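Oxalate--CoA ligase (Arabidopsis thaliana, PDB 5IE2) is a member of the ANL superfamily of AMP-binding enzymes, built from an AMP-binding and a C-terminal family region, and holds bound adenosine-5'-triphosphate. Local coordinates at residues Leu9-Ala14 with Arg35-Ile40; Arg20-Val25 with Ser224-Gly229; Ala346-Lys351 with Trp389-Asp394; Ile395-Thr400 with His405-Ile410. All coordinates share one frame; numbering follows the deposited sequence.

Contact 1 (Leu9-Ala14 with Arg35-Ile40)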
# COMPACT_ATOMS: atom_id res chain seq x y z
N LEU A 9 -20.78 2.68 -5.33
CA LEU A 9 -20.62 1.32 -4.92
C LEU A 9 -20.98 1.14 -3.44
O LEU A 9 -21.68 0.21 -3.04
CB LEU A 9 -19.16 0.88 -5.13
CG LEU A 9 -18.95 -0.53 -4.59
CD1 LEU A 9 -19.78 -1.58 -5.35
CD2 LEU A 9 -17.49 -0.91 -4.57
N LEU A 10 -20.45 2.04 -2.62
CA LEU A 10 -20.67 1.88 -1.17
C LEU A 10 -22.14 2.09 -0.79
O LEU A 10 -22.63 1.49 0.20
CB LEU A 10 -19.78 2.87 -0.41
CG LEU A 10 -18.28 2.56 -0.56
CD1 LEU A 10 -17.51 3.66 0.17
CD2 LEU A 10 -17.92 1.22 0.10
N GLU A 11 -22.81 2.99 -1.51
CA GLU A 11 -24.26 3.15 -1.31
C GLU A 11 -25.00 1.83 -1.59
O GLU A 11 -25.91 1.42 -0.83
CB GLU A 11 -24.83 4.25 -2.22
CG GLU A 11 -26.31 4.40 -2.05
CD GLU A 11 -26.95 5.48 -2.89
OE1 GLU A 11 -26.35 5.88 -3.91
OE2 GLU A 11 -28.08 5.90 -2.53
N ASN A 12 -24.68 1.21 -2.73
CA ASN A 12 -25.30 -0.11 -3.06
C ASN A 12 -25.02 -1.17 -1.99
O ASN A 12 -25.89 -1.93 -1.62
CB ASN A 12 -24.80 -0.64 -4.42
CG ASN A 12 -25.26 0.20 -5.57
OD1 ASN A 12 -26.22 0.99 -5.44
ND2 ASN A 12 -24.58 0.05 -6.72
N VAL A 13 -23.78 -1.19 -1.50
CA VAL A 13 -23.41 -2.11 -0.43
C VAL A 13 -24.26 -1.88 0.82
O VAL A 13 -24.75 -2.85 1.41
CB VAL A 13 -21.90 -1.99 -0.03
CG1 VAL A 13 -21.58 -2.82 1.28
CG2 VAL A 13 -21.03 -2.56 -1.13
N ALA A 14 -24.42 -0.62 1.21
CA ALA A 14 -25.16 -0.33 2.46
C ALA A 14 -26.61 -0.76 2.31
O ALA A 14 -27.22 -1.31 3.25
CB ALA A 14 -25.08 1.14 2.80
N ARG A 35 -25.03 2.00 9.41
CA ARG A 35 -24.65 3.02 10.34
C ARG A 35 -23.47 3.85 9.77
O ARG A 35 -23.43 5.09 9.88
CB ARG A 35 -24.26 2.37 11.66
CG ARG A 35 -23.58 3.31 12.60
CD ARG A 35 -24.50 4.45 13.17
NE ARG A 35 -23.77 5.12 14.26
CZ ARG A 35 -24.11 6.30 14.79
NH1 ARG A 35 -25.21 6.94 14.34
NH2 ARG A 35 -23.36 6.85 15.76
N LEU A 36 -22.51 3.15 9.22
CA LEU A 36 -21.31 3.83 8.68
C LEU A 36 -21.74 4.73 7.52
O LEU A 36 -21.32 5.90 7.40
CB LEU A 36 -20.29 2.78 8.25
CG LEU A 36 -19.08 3.31 7.47
CD1 LEU A 36 -18.36 4.35 8.29
CD2 LEU A 36 -18.15 2.13 7.03
N HIS A 37 -22.58 4.18 6.65
CA HIS A 37 -23.10 4.97 5.53
C HIS A 37 -23.76 6.26 5.99
O HIS A 37 -23.54 7.35 5.41
CB HIS A 37 -24.07 4.10 4.71
CG HIS A 37 -24.75 4.86 3.61
ND1 HIS A 37 -24.14 5.09 2.38
CD2 HIS A 37 -25.94 5.51 3.57
CE1 HIS A 37 -24.96 5.82 1.63
NE2 HIS A 37 -26.06 6.08 2.33
N ASP A 38 -24.61 6.18 7.01
CA ASP A 38 -25.25 7.39 7.47
C ASP A 38 -24.32 8.35 8.19
O ASP A 38 -24.51 9.56 8.06
CB ASP A 38 -26.44 7.05 8.36
CG ASP A 38 -27.63 6.54 7.54
OD1 ASP A 38 -27.66 6.74 6.27
OD2 ASP A 38 -28.53 5.90 8.14
N LEU A 39 -23.32 7.84 8.91
CA LEU A 39 -22.35 8.72 9.59
C LEU A 39 -21.60 9.52 8.49
O LEU A 39 -21.29 10.70 8.65
CB LEU A 39 -21.35 7.90 10.41
CG LEU A 39 -21.96 7.41 11.70
CD1 LEU A 39 -21.04 6.39 12.35
CD2 LEU A 39 -22.14 8.63 12.63
N ILE A 40 -21.30 8.81 7.42
CA ILE A 40 -20.59 9.44 6.29
C ILE A 40 -21.50 10.50 5.63
O ILE A 40 -21.06 11.63 5.39
CB ILE A 40 -20.15 8.38 5.26
CG1 ILE A 40 -19.06 7.46 5.83
CG2 ILE A 40 -19.63 9.06 3.97
CD1 ILE A 40 -18.96 6.12 5.03
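The imidazole of His37 is the flat group that meets helix 9-14, and that helix comes to it at a slant, with the methyl of Ala14, the backbone CA of Glu11 and the carbonyl of Leu10 all lying obliquely round the ring. The Glu11 carboxylate stands almost parallel to the imidazole, the two planes 14° apart. On the other helix, Leu39 CD2 sits over the centre of one face of the Arg35 guanidinium, 3.7 Å above its plane.

Ala14 CB touches His37 CB at 3.7 Å, while Glu11 CA is 4.0 Å from CE1 at the outer end of the ring. His37 reaches there because CG is anti to its own backbone N (chi1 175°), which lays the imidazole along helix 9-14. Van der Waals contact carries the pair: no hydrogen bond crosses, and Glu11 OE2 stays 5.3 Å from His37 NE2, near enough that the carboxylate might favour a proton on the ring. OE2 also has a long, weak ion pair with Lys15.

The helix axes approach to 9.9 Å with a crossing angle of -137°, nearer antiparallel than parallel but well splayed, and bury little surface. Leu10 and Ile40 both pack on Leu74 of helix 67-78, and Leu10 and Leu36 on Leu226 of helix 215-227; strands 21-25 and 29-32 lie between helices 6-16 and 33-50 in the chain.

Contact 2 (Arg20-Val25 with Ser224-Gly229)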
# COMPACT_ATOMS: atom_id res chain seq x y z
N ARG A 20 -24.89 -5.90 8.31
CA ARG A 20 -23.62 -6.62 8.43
C ARG A 20 -22.58 -5.68 9.01
O ARG A 20 -22.63 -4.46 8.75
CB ARG A 20 -23.14 -7.14 7.07
CG ARG A 20 -24.14 -8.14 6.46
CD ARG A 20 -23.39 -9.10 5.56
NE ARG A 20 -22.29 -9.68 6.33
CZ ARG A 20 -22.23 -10.94 6.75
NH1 ARG A 20 -23.20 -11.78 6.43
NH2 ARG A 20 -21.16 -11.33 7.48
N ARG A 21 -21.61 -6.23 9.75
CA ARG A 21 -20.55 -5.41 10.28
C ARG A 21 -19.69 -4.82 9.13
O ARG A 21 -19.36 -5.53 8.16
CB ARG A 21 -19.67 -6.25 11.23
CG ARG A 21 -18.63 -5.43 12.01
CD ARG A 21 -18.09 -6.26 13.20
NE ARG A 21 -17.38 -7.42 12.72
CZ ARG A 21 -16.08 -7.41 12.40
NH1 ARG A 21 -15.35 -6.29 12.51
NH2 ARG A 21 -15.51 -8.53 11.99
N ALA A 22 -19.33 -3.54 9.28
CA ALA A 22 -18.46 -2.85 8.35
C ALA A 22 -17.10 -2.53 8.97
O ALA A 22 -16.07 -2.78 8.36
CB ALA A 22 -19.13 -1.55 7.85
N LEU A 23 -17.09 -1.91 10.16
CA LEU A 23 -15.88 -1.29 10.70
C LEU A 23 -15.88 -1.40 12.23
O LEU A 23 -16.82 -0.92 12.89
CB LEU A 23 -15.80 0.19 10.28
CG LEU A 23 -14.50 0.93 10.69
CD1 LEU A 23 -13.36 0.35 9.93
CD2 LEU A 23 -14.64 2.44 10.28
N SER A 24 -14.84 -2.03 12.77
CA SER A 24 -14.66 -2.15 14.22
C SER A 24 -13.37 -1.50 14.60
O SER A 24 -12.45 -1.38 13.77
CB SER A 24 -14.63 -3.62 14.68
OG SER A 24 -15.86 -4.24 14.44
N VAL A 25 -13.34 -0.98 15.83
CA VAL A 25 -12.09 -0.59 16.47
C VAL A 25 -11.97 -1.55 17.63
O VAL A 25 -12.90 -1.65 18.44
CB VAL A 25 -12.13 0.87 16.96
CG1 VAL A 25 -10.89 1.17 17.83
CG2 VAL A 25 -12.26 1.82 15.77
N SER A 224 -11.60 -1.99 -0.38
CA SER A 224 -12.11 -3.16 -1.12
C SER A 224 -12.99 -4.04 -0.19
O SER A 224 -13.97 -4.68 -0.65
CB SER A 224 -10.97 -4.00 -1.71
OG SER A 224 -10.29 -3.17 -2.70
N SER A 225 -12.60 -4.09 1.08
CA SER A 225 -13.46 -4.80 2.08
C SER A 225 -14.83 -4.15 2.15
O SER A 225 -15.86 -4.82 2.08
CB SER A 225 -12.82 -4.78 3.48
OG SER A 225 -11.62 -5.53 3.50
N LEU A 226 -14.85 -2.85 2.33
CA LEU A 226 -16.15 -2.15 2.48
C LEU A 226 -16.95 -2.31 1.20
O LEU A 226 -18.17 -2.50 1.21
CB LEU A 226 -15.95 -0.68 2.78
CG LEU A 226 -15.25 -0.35 4.11
CD1 LEU A 226 -15.13 1.17 4.19
CD2 LEU A 226 -16.10 -0.87 5.30
N GLY A 227 -16.26 -2.25 0.07
CA GLY A 227 -16.95 -2.42 -1.21
C GLY A 227 -17.51 -3.81 -1.46
O GLY A 227 -18.30 -3.97 -2.42
N ALA A 228 -17.07 -4.82 -0.68
CA ALA A 228 -17.68 -6.15 -0.78
C ALA A 228 -18.79 -6.42 0.24
O ALA A 228 -19.34 -7.55 0.27
CB ALA A 228 -16.60 -7.27 -0.57
N GLY A 229 -19.05 -5.45 1.12
CA GLY A 229 -19.94 -5.66 2.28
C GLY A 229 -19.25 -6.45 3.39
O GLY A 229 -19.89 -6.97 4.33
O HOH W 1 -19.62 -7.92 7.01
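A single water sits among three groups where Arg20 and Arg21 come up to Gly229: it lies within bonding distance of the carbonyl O of Arg21, at 2.7 Å, and of the carbonyl O of Gly229, at 2.9 Å, and it accepts the N-H of Arg20 NE in a longer bond of 3.3 Å. The water lies in the guanidinium plane, at its edge. Arg20 NE itself is 4.1 Å from Gly229 O, too far for a direct bond, so the water bridges the two segments. A bend at chi3 of Arg20 (53°) sets NE toward it.

Helix 215-227 ends here in a Schellman motif, with Gly229 at positive phi and the chain then running into strand 231-234. That strand lies parallel to strand 21-25 in the same sheet; the other neighbour of strand 21-25 is strand 29-32, and their pairing carries a classic beta bulge in which Ala22 and Leu23 both face Leu31.

Next to the water-bridged part the contact is apolar. Leu226 CD2 rests against Ala22, 3.6 Å from its carbonyl O and 4.0 Å from CB, and Leu36 of helix 33-50 packs against both residues. Arg21 starts away from helix 215-227, and its NH1 gives a bond of 2.9 Å to Ser24 OG, tilted from the guanidinium plane, and also reaches Thr233 OG1.

Contact 3 (Ala346-Lys351 with Trp389-Asp394). With ATP (adenosine-5'-triphosphate), chain C.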
# COMPACT_ATOMS: atom_id res chain seq x y z
N ALA A 346 1.76 -4.94 -20.61
CA ALA A 346 2.62 -5.38 -21.69
C ALA A 346 4.07 -5.15 -21.30
O ALA A 346 4.34 -4.30 -20.48
CB ALA A 346 2.30 -4.64 -22.92
N ILE A 347 5.00 -5.89 -21.90
CA ILE A 347 6.42 -5.74 -21.60
C ILE A 347 7.06 -5.12 -22.84
O ILE A 347 6.98 -5.71 -23.91
CB ILE A 347 7.08 -7.11 -21.30
CG1 ILE A 347 6.40 -7.83 -20.13
CG2 ILE A 347 8.58 -6.98 -21.10
CD1 ILE A 347 6.65 -7.11 -18.78
N LEU A 348 7.65 -3.93 -22.72
CA LEU A 348 8.14 -3.22 -23.92
C LEU A 348 9.65 -3.01 -23.89
O LEU A 348 10.18 -2.71 -22.82
CB LEU A 348 7.47 -1.86 -23.97
CG LEU A 348 6.16 -1.65 -24.73
CD1 LEU A 348 5.17 -2.78 -24.64
CD2 LEU A 348 5.57 -0.37 -24.24
N ASN A 349 10.36 -3.13 -25.02
CA ASN A 349 11.76 -2.70 -25.01
C ASN A 349 11.90 -1.18 -25.17
O ASN A 349 10.90 -0.46 -25.21
CB ASN A 349 12.60 -3.43 -26.08
CG ASN A 349 12.14 -3.17 -27.51
OD1 ASN A 349 11.44 -2.21 -27.80
ND2 ASN A 349 12.58 -4.03 -28.42
N GLU A 350 13.13 -0.70 -25.30
CA GLU A 350 13.35 0.74 -25.29
C GLU A 350 12.80 1.44 -26.52
O GLU A 350 12.68 2.65 -26.52
CB GLU A 350 14.83 1.06 -25.14
CG GLU A 350 15.45 0.60 -23.83
CD GLU A 350 16.18 -0.74 -23.94
OE1 GLU A 350 15.63 -1.67 -24.59
OE2 GLU A 350 17.31 -0.84 -23.39
N LYS A 351 12.41 0.68 -27.54
CA LYS A 351 11.79 1.28 -28.72
C LYS A 351 10.28 1.05 -28.76
O LYS A 351 9.63 1.34 -29.77
CB LYS A 351 12.40 0.69 -30.00
CG LYS A 351 13.90 0.43 -29.87
CD LYS A 351 14.41 -0.65 -30.83
CE LYS A 351 13.88 -0.46 -32.25
NZ LYS A 351 14.82 -1.00 -33.27
N TRP A 389 -1.18 4.18 -22.38
CA TRP A 389 -0.33 3.28 -21.59
C TRP A 389 0.61 4.06 -20.66
O TRP A 389 1.28 4.99 -21.10
CB TRP A 389 0.54 2.43 -22.49
CG TRP A 389 -0.21 1.43 -23.34
CD1 TRP A 389 -0.80 1.66 -24.57
CD2 TRP A 389 -0.44 0.06 -23.02
NE1 TRP A 389 -1.36 0.50 -25.03
CE2 TRP A 389 -1.17 -0.49 -24.09
CE3 TRP A 389 -0.09 -0.76 -21.91
CZ2 TRP A 389 -1.55 -1.84 -24.12
CZ3 TRP A 389 -0.45 -2.09 -21.93
CH2 TRP A 389 -1.20 -2.62 -23.04
N PHE A 390 0.75 3.57 -19.43
CA PHE A 390 1.63 4.17 -18.46
C PHE A 390 2.90 3.29 -18.28
O PHE A 390 2.78 2.08 -18.09
CB PHE A 390 0.88 4.33 -17.14
CG PHE A 390 1.76 4.76 -15.99
CD1 PHE A 390 2.35 6.01 -15.99
CD2 PHE A 390 1.99 3.87 -14.91
CE1 PHE A 390 3.17 6.40 -14.91
CE2 PHE A 390 2.81 4.25 -13.86
CZ PHE A 390 3.41 5.51 -13.86
N HIS A 391 4.09 3.90 -18.35
CA HIS A 391 5.38 3.20 -18.18
C HIS A 391 5.72 3.14 -16.69
O HIS A 391 5.85 4.19 -16.07
CB HIS A 391 6.49 3.92 -18.95
CG HIS A 391 6.36 3.77 -20.42
ND1 HIS A 391 7.32 3.14 -21.19
CD2 HIS A 391 5.35 4.08 -21.26
CE1 HIS A 391 6.91 3.09 -22.45
NE2 HIS A 391 5.72 3.67 -22.52
N THR A 392 5.78 1.94 -16.09
CA THR A 392 5.91 1.82 -14.61
C THR A 392 7.32 2.12 -14.07
O THR A 392 7.46 2.36 -12.87
CB THR A 392 5.55 0.41 -14.08
OG1 THR A 392 6.47 -0.54 -14.65
CG2 THR A 392 4.15 0.03 -14.48
N GLY A 393 8.33 2.01 -14.92
CA GLY A 393 9.70 2.10 -14.43
C GLY A 393 10.26 0.79 -13.89
O GLY A 393 11.40 0.76 -13.38
N ASP A 394 9.47 -0.29 -13.94
CA ASP A 394 9.89 -1.62 -13.48
C ASP A 394 10.21 -2.49 -14.65
O ASP A 394 9.51 -2.45 -15.68
CB ASP A 394 8.78 -2.30 -12.64
CG ASP A 394 8.40 -1.50 -11.39
OD1 ASP A 394 9.33 -1.13 -10.62
OD2 ASP A 394 7.16 -1.23 -11.15
PG ATP C . 8.69 6.48 -6.05
O1G ATP C . 10.04 6.05 -6.61
O2G ATP C . 8.72 7.84 -5.43
O3G ATP C . 7.58 6.35 -7.09
PB ATP C . 7.74 3.96 -5.02
O1B ATP C . 8.23 3.06 -3.90
O2B ATP C . 7.95 3.58 -6.44
O3B ATP C . 8.30 5.49 -4.81
PA ATP C . 4.95 3.11 -4.53
O1A ATP C . 3.87 3.49 -5.54
O2A ATP C . 4.64 3.11 -3.09
O3A ATP C . 6.15 4.18 -4.72
O5' ATP C . 5.62 1.73 -5.00
C5' ATP C . 5.31 1.05 -6.24
C4' ATP C . 6.56 0.25 -6.62
O4' ATP C . 6.74 -0.82 -5.67
C3' ATP C . 6.40 -0.50 -7.90
O3' ATP C . 6.67 0.37 -9.00
C2' ATP C . 7.43 -1.60 -7.79
O2' ATP C . 8.74 -1.05 -7.99
C1' ATP C . 7.34 -1.92 -6.32
N9 ATP C . 6.51 -3.12 -6.05
C8 ATP C . 5.21 -3.17 -5.73
N7 ATP C . 4.85 -4.48 -5.53
C5 ATP C . 5.98 -5.24 -5.71
C6 ATP C . 6.31 -6.68 -5.63
N6 ATP C . 5.34 -7.58 -5.25
N1 ATP C . 7.59 -7.02 -5.88
C2 ATP C . 8.54 -6.12 -6.20
N3 ATP C . 8.32 -4.78 -6.30
C4 ATP C . 7.05 -4.33 -6.05
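Trp389 and His391 both carry CG beside the backbone N (chi1 -66° and -71°), and this swings their rings across toward Ala346 and Leu348. The indole meets Ala346 with the far corner of its six-membered ring: CZ3 is 3.9 Å from Ala346 CB and 3.8 Å from its backbone N. Further along, Leu348 CD2 approaches His391 CE1 at 4.1 Å, the two side chains lying about at right angles. On its polar side the imidazole is held by Glu362, whose OE1 bonds to His391 ND1.

The two strands are not direct partners. Strand 361-366 runs between them, antiparallel to both, which is why Leu348 and His391 sit 9.0 Å apart from CA to CA; these two meet over Cys364 of that strand, while Trp389 also packs on Arg366.

Past Thr392 the chain turns a corner at Gly393, whose positive phi fits the bend. Thr392 OG1 accepts from Asp394 N at 3.1 Å, closing an ST turn. The corner delivers Asp394 to the ATP ribose, where the carboxylate takes both hydroxyls: O2' donates to OD1 and O3' to OD2, each at 2.7 Å. Tyr312 OH also bonds to OD2, helping fix the rotation of the carboxylate.

Contact 4 (Ile395-Thr400 with His405-Ile410). With ATP (adenosine-5'-triphosphate), chain C.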
# COMPACT_ATOMS: atom_id res chain seq x y z
N ILE A 395 11.25 -3.30 -14.49
CA ILE A 395 11.62 -4.31 -15.46
C ILE A 395 11.07 -5.67 -14.99
O ILE A 395 11.19 -6.06 -13.81
CB ILE A 395 13.14 -4.39 -15.62
CG1 ILE A 395 13.71 -3.03 -16.09
CG2 ILE A 395 13.53 -5.53 -16.54
CD1 ILE A 395 13.13 -2.63 -17.48
N GLY A 396 10.48 -6.38 -15.95
CA GLY A 396 9.95 -7.71 -15.70
C GLY A 396 9.80 -8.53 -16.97
O GLY A 396 10.18 -8.13 -18.08
N TYR A 397 9.28 -9.75 -16.81
CA TYR A 397 8.93 -10.55 -17.99
C TYR A 397 7.73 -11.43 -17.63
O TYR A 397 7.50 -11.70 -16.46
CB TYR A 397 10.12 -11.40 -18.48
CG TYR A 397 10.60 -12.40 -17.44
CD1 TYR A 397 10.07 -13.69 -17.41
CD2 TYR A 397 11.55 -12.04 -16.49
CE1 TYR A 397 10.50 -14.61 -16.45
CE2 TYR A 397 11.97 -12.94 -15.53
CZ TYR A 397 11.45 -14.24 -15.51
OH TYR A 397 11.88 -15.15 -14.56
N PHE A 398 6.99 -11.83 -18.65
CA PHE A 398 5.92 -12.82 -18.53
C PHE A 398 6.47 -14.18 -18.86
O PHE A 398 7.18 -14.34 -19.86
CB PHE A 398 4.77 -12.52 -19.50
CG PHE A 398 3.89 -11.39 -19.01
CD1 PHE A 398 3.13 -11.54 -17.86
CD2 PHE A 398 3.81 -10.20 -19.72
CE1 PHE A 398 2.31 -10.52 -17.41
CE2 PHE A 398 3.00 -9.15 -19.25
CZ PHE A 398 2.26 -9.32 -18.08
N ASP A 399 6.10 -15.18 -18.05
CA ASP A 399 6.41 -16.54 -18.41
C ASP A 399 5.31 -17.02 -19.37
O ASP A 399 4.39 -16.25 -19.72
CB ASP A 399 6.57 -17.44 -17.16
CG ASP A 399 5.32 -17.57 -16.32
OD1 ASP A 399 4.19 -17.47 -16.86
OD2 ASP A 399 5.46 -17.84 -15.10
N THR A 400 5.36 -18.27 -19.81
CA THR A 400 4.41 -18.74 -20.85
C THR A 400 2.99 -18.98 -20.28
O THR A 400 2.07 -19.14 -21.06
CB THR A 400 4.93 -20.02 -21.54
OG1 THR A 400 5.28 -20.95 -20.53
CG2 THR A 400 6.18 -19.71 -22.34
N HIS A 405 7.02 -11.83 -13.67
CA HIS A 405 8.16 -11.94 -12.79
C HIS A 405 8.92 -10.64 -12.83
O HIS A 405 9.40 -10.27 -13.89
CB HIS A 405 9.10 -13.07 -13.24
CG HIS A 405 8.45 -14.42 -13.28
ND1 HIS A 405 8.69 -15.39 -12.32
CD2 HIS A 405 7.55 -14.95 -14.15
CE1 HIS A 405 7.95 -16.45 -12.59
NE2 HIS A 405 7.28 -16.22 -13.71
N LEU A 406 9.05 -9.97 -11.69
CA LEU A 406 9.78 -8.69 -11.65
C LEU A 406 11.28 -8.86 -11.46
O LEU A 406 11.75 -9.70 -10.68
CB LEU A 406 9.22 -7.82 -10.54
CG LEU A 406 7.78 -7.37 -10.81
CD1 LEU A 406 7.24 -6.80 -9.48
CD2 LEU A 406 7.65 -6.37 -11.94
N VAL A 407 12.05 -8.06 -12.17
CA VAL A 407 13.51 -8.11 -12.08
C VAL A 407 13.96 -6.94 -11.21
O VAL A 407 14.90 -7.07 -10.41
CB VAL A 407 14.16 -8.04 -13.51
CG1 VAL A 407 15.66 -8.02 -13.45
CG2 VAL A 407 13.69 -9.21 -14.33
N GLY A 408 13.28 -5.81 -11.36
CA GLY A 408 13.55 -4.72 -10.43
C GLY A 408 13.27 -3.37 -11.08
O GLY A 408 12.94 -3.31 -12.26
N ARG A 409 13.36 -2.31 -10.30
CA ARG A 409 13.26 -0.97 -10.86
C ARG A 409 14.42 -0.70 -11.77
O ARG A 409 15.57 -1.05 -11.46
CB ARG A 409 13.24 0.07 -9.76
CG ARG A 409 12.09 -0.14 -8.80
CD ARG A 409 12.44 0.50 -7.48
NE ARG A 409 11.54 0.18 -6.37
CZ ARG A 409 10.53 0.96 -6.02
NH1 ARG A 409 10.27 2.06 -6.74
NH2 ARG A 409 9.76 0.62 -4.98
N ILE A 410 14.12 -0.11 -12.93
CA ILE A 410 15.17 0.30 -13.87
C ILE A 410 16.33 0.98 -13.15
O ILE A 410 17.50 0.67 -13.39
CB ILE A 410 14.62 1.27 -14.89
CG1 ILE A 410 13.64 0.55 -15.80
CG2 ILE A 410 15.76 1.95 -15.68
CD1 ILE A 410 12.89 1.49 -16.75
PG ATP C . 8.69 6.48 -6.05
O1G ATP C . 10.04 6.05 -6.61
O2G ATP C . 8.72 7.84 -5.43
O3G ATP C . 7.58 6.35 -7.09
PB ATP C . 7.74 3.96 -5.02
O1B ATP C . 8.23 3.06 -3.90
O2B ATP C . 7.95 3.58 -6.44
O3B ATP C . 8.30 5.49 -4.81
PA ATP C . 4.95 3.11 -4.53
O1A ATP C . 3.87 3.49 -5.54
O2A ATP C . 4.64 3.11 -3.09
O3A ATP C . 6.15 4.18 -4.72
O5' ATP C . 5.62 1.73 -5.00
C5' ATP C . 5.31 1.05 -6.24
C4' ATP C . 6.56 0.25 -6.62
O4' ATP C . 6.74 -0.82 -5.67
C3' ATP C . 6.40 -0.50 -7.90
O3' ATP C . 6.67 0.37 -9.00
C2' ATP C . 7.43 -1.60 -7.79
O2' ATP C . 8.74 -1.05 -7.99
C1' ATP C . 7.34 -1.92 -6.32
N9 ATP C . 6.51 -3.12 -6.05
C8 ATP C . 5.21 -3.17 -5.73
N7 ATP C . 4.85 -4.48 -5.53
C5 ATP C . 5.98 -5.24 -5.71
C6 ATP C . 6.31 -6.68 -5.63
N6 ATP C . 5.34 -7.58 -5.25
N1 ATP C . 7.59 -7.02 -5.88
C2 ATP C . 8.54 -6.12 -6.20
N3 ATP C . 8.32 -4.78 -6.30
C4 ATP C . 7.05 -4.33 -6.05
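His405 crosses Tyr397 on its way to Asp399. Its CB lies over one face of the phenol ring, 3.5 Å from Tyr397 CZ, in a CH-pi contact; CG is next, 3.7 Å from Tyr397 OH. The imidazole then runs on nearly parallel to the phenol but slid aside, so the rings barely overlap: CD2 faces Tyr397 CE1, ND1 lies near Tyr397 OH, and CE1 flanks Asp399 OD2. At the tip, NE2 gives a straight bond of 2.8 Å to Asp399 OD2 (172°), in the plane of the imidazole but well above that of the carboxylate. OD2 also forms a salt bridge with Lys333. Tyr397 keeps CG between its backbone N and carbonyl carbon (chi1 61°), which folds the phenol back under His405.

These residues belong to the beta hairpin of strands 394-398 and 404-409. Its ladder carries a classic bulge: Ile395 O takes the N-H of Val407 at 2.7 Å and of Gly408 at 3.2 Å, both from the same face of its plane.

Beyond the bulge Arg409 stretches out to ATP, NH1 bonding to O2B at 2.8 Å and NH2 to O1B at 3.1 Å. One face of its guanidinium lies on the ribose O2'. From the same strand, Leu406 CD1 touches adenine C2 at 3.6 Å.

How the contacts relate
The contacts form two well-separated pairs; contact 2 lies across the chain's centre from contacts 3 and 4, and contact 1 from contact 4. Contacts 1 and 2, with centres 10 Å apart, interlock: their segments alternate along the sequence, and Val13 CG1 packs 3.4 Å from Gly229 CA, joining helix 6-16 to the end of helix 215-227. Contacts 3 and 4 lie 11 Å apart between centres and share one sheet. Gly393 O and Ile410 N, 2.9 Å apart, probably bond across them, and Ile347 packs on Phe398. Both touch ATP, contact 3 through Asp394 at the ribose and contact 4 through Arg409 at the beta phosphate and Leu406 at the adenine. Contact 2 stays about 19 Å, nearest atoms, from both.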